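Local coordinates for cytochrome c (PDB 3A9F), which probably carries electrons through its single heme c, as the C-terminal domain of the cytochrome cz subunit of the green bacterial photosynthetic reaction center, at residues A29-V34 with G85-E90. Numbering follows the deposited sequence.
Sequences AAKKLV and GIWLHE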
loop_
_atom_site.group_PDB
_atom_site.type_symbol
_atom_site.label_atom_id
_atom_site.label_comp_id
_atom_site.label_asym_id
_atom_site.label_seq_id
_atom_site.Cartn_x
_atom_site.Cartn_y
_atom_site.Cartn_z
ATOM N N ALA A 29 13.243 0.029 -1.857
ATOM C CA ALA A 29 12.728 -1.011 -2.740
ATOM C C ALA A 29 11.209 -1.080 -2.626
ATOM O O ALA A 29 10.514 -1.268 -3.631
ATOM C CB ALA A 29 13.353 -2.358 -2.403
ATOM N N ALA A 30 10.683 -0.899 -1.417
ATOM C CA ALA A 30 9.230 -0.927 -1.216
ATOM C C ALA A 30 8.550 0.194 -1.982
ATOM O O ALA A 30 7.527 -0.030 -2.621
ATOM C CB ALA A 30 8.891 -0.837 0.260
ATOM N N LYS A 31 9.138 1.392 -1.969
ATOM C CA LYS A 31 8.566 2.519 -2.707
ATOM C C LYS A 31 8.509 2.213 -4.198
ATOM O O LYS A 31 7.535 2.563 -4.874
ATOM C CB LYS A 31 9.393 3.789 -2.472
ATOM C CG LYS A 31 8.827 5.053 -3.153
ATOM C CD LYS A 31 9.742 6.261 -2.887
ATOM C CE LYS A 31 9.227 7.525 -3.552
ATOM N NZ LYS A 31 9.427 7.477 -5.026
ATOM N N LYS A 32 9.540 1.556 -4.721
ATOM C CA LYS A 32 9.546 1.194 -6.133
ATOM C C LYS A 32 8.394 0.252 -6.447
ATOM O O LYS A 32 7.733 0.410 -7.480
ATOM C CB LYS A 32 10.887 0.576 -6.517
ATOM C CG LYS A 32 12.004 1.591 -6.510
ATOM C CD LYS A 32 13.333 0.970 -6.876
ATOM C CE LYS A 32 14.453 2.021 -6.789
ATOM N NZ LYS A 32 15.774 1.444 -7.105
ATOM N N LEU A 33 8.134 -0.706 -5.561
ATOM C CA LEU A 33 7.034 -1.641 -5.771
ATOM C C LEU A 33 5.662 -0.953 -5.693
ATOM O O LEU A 33 4.779 -1.253 -6.486
ATOM C CB LEU A 33 7.143 -2.790 -4.780
ATOM C CG LEU A 33 6.204 -3.982 -5.056
ATOM C CD1 LEU A 33 6.379 -4.582 -6.460
ATOM C CD2 LEU A 33 6.371 -5.018 -3.959
ATOM N N VAL A 34 5.501 -0.018 -4.758
ATOM C CA VAL A 34 4.289 0.809 -4.705
ATOM C C VAL A 34 4.102 1.554 -6.020
ATOM O O VAL A 34 2.998 1.585 -6.580
ATOM C CB VAL A 34 4.340 1.821 -3.519
ATOM C CG1 VAL A 34 3.163 2.786 -3.583
ATOM C CG2 VAL A 34 4.370 1.088 -2.187
ATOM N N GLY A 85 1.721 -2.339 1.816
ATOM C CA GLY A 85 1.057 -1.861 3.033
ATOM C C GLY A 85 2.027 -1.248 4.030
ATOM O O GLY A 85 1.741 -0.213 4.626
ATOM N N ILE A 86 3.172 -1.899 4.217
ATOM C CA ILE A 86 4.175 -1.360 5.131
ATOM C C ILE A 86 4.641 0.017 4.665
ATOM O O ILE A 86 4.684 0.957 5.452
ATOM C CB ILE A 86 5.367 -2.320 5.261
ATOM C CG1 ILE A 86 4.948 -3.576 6.043
ATOM C CG2 ILE A 86 6.552 -1.605 5.950
ATOM C CD1 ILE A 86 5.918 -4.758 5.866
ATOM N N TRP A 87 4.971 0.153 3.385
ATOM C CA TRP A 87 5.477 1.439 2.905
ATOM C C TRP A 87 4.395 2.513 3.003
ATOM O O TRP A 87 4.661 3.624 3.477
ATOM C CB TRP A 87 6.024 1.348 1.468
ATOM C CG TRP A 87 6.748 2.601 1.095
ATOM C CD1 TRP A 87 8.075 2.865 1.295
ATOM C CD2 TRP A 87 6.181 3.786 0.541
ATOM N NE1 TRP A 87 8.374 4.136 0.876
ATOM C CE2 TRP A 87 7.230 4.727 0.412
ATOM C CE3 TRP A 87 4.891 4.143 0.117
ATOM C CZ2 TRP A 87 7.029 6.007 -0.122
ATOM C CZ3 TRP A 87 4.689 5.413 -0.411
ATOM C CH2 TRP A 87 5.756 6.332 -0.522
ATOM N N LEU A 88 3.177 2.207 2.556
ATOM C CA LEU A 88 2.121 3.217 2.632
ATOM C C LEU A 88 1.848 3.610 4.087
ATOM O O LEU A 88 1.670 4.804 4.389
ATOM C CB LEU A 88 0.841 2.719 1.990
ATOM C CG LEU A 88 0.887 2.580 0.476
ATOM C CD1 LEU A 88 -0.339 1.779 0.019
ATOM C CD2 LEU A 88 0.965 3.956 -0.210
ATOM N N HIS A 89 1.830 2.622 4.985
ATOM C CA HIS A 89 1.551 2.905 6.386
ATOM C C HIS A 89 2.637 3.798 7.004
ATOM O O HIS A 89 2.329 4.757 7.728
ATOM C CB HIS A 89 1.397 1.596 7.169
ATOM C CG HIS A 89 1.159 1.805 8.626
ATOM N ND1 HIS A 89 1.962 1.245 9.591
ATOM C CD2 HIS A 89 0.229 2.539 9.280
ATOM C CE1 HIS A 89 1.529 1.618 10.783
ATOM N NE2 HIS A 89 0.477 2.400 10.622
ATOM N N GLU A 90 3.906 3.499 6.722
ATOM C CA GLU A 90 5.011 4.170 7.426
ATOM C C GLU A 90 5.565 5.418 6.753
ATOM O O GLU A 90 6.150 6.269 7.433
ATOM C CB GLU A 90 6.140 3.177 7.712
ATOM C CG GLU A 90 5.656 2.013 8.580
ATOM C CD GLU A 90 6.742 1.216 9.289
ATOM O OE1 GLU A 90 7.925 1.623 9.285
ATOM O OE2 GLU A 90 6.391 0.166 9.867
#
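Trp87 lays one face of its indole against the aliphatic chain of Lys31. Lys31 CB sits over the five-membered ring, 3.9 Å from its centroid and 30° off the normal, which makes a CH-pi contact. This CB is offset toward the rim of the ring, 3.5 Å from Trp87 NE1. The two side chains run side by side in the same direction. CG of Lys31 is anti to the backbone N (chi1 -177°); this sets Lys31 CG 3.7 Å from Trp87 CZ2, and CD touches the same atom. The chain bends only at chi4, where the amine leads away and makes a weak, long ion pair with Asp35.

Ala30 meets the base of the same side chain. Its CB is 3.8 Å from Trp87 CB. Of the CA atoms across the contact, those of Ala30 and Trp87 are nearest, 6.1 Å apart. Val34 crosses Trp87 at about a right angle, and Val34 CG2 reaches Trp87 CE3 at 3.9 Å. Its other methyl, CG1, lies 4.2 Å from Leu88 CD2. That leucine methyl is also at the edge of the indole, in its plane. No hydrogen bond joins the segments, so the contact is held by apolar packing.

Phe27 also touches Trp87. Leu88 also touches Val61 and Val65 of helix 61-70 and the heme. The axes of segments 29-34 and 85-90 approach to 9.1 Å and cross at 102°. This near-perpendicular crossing of the N-terminal and C-terminal helices, beside the heme pocket, is the hallmark of the class I cytochrome c fold.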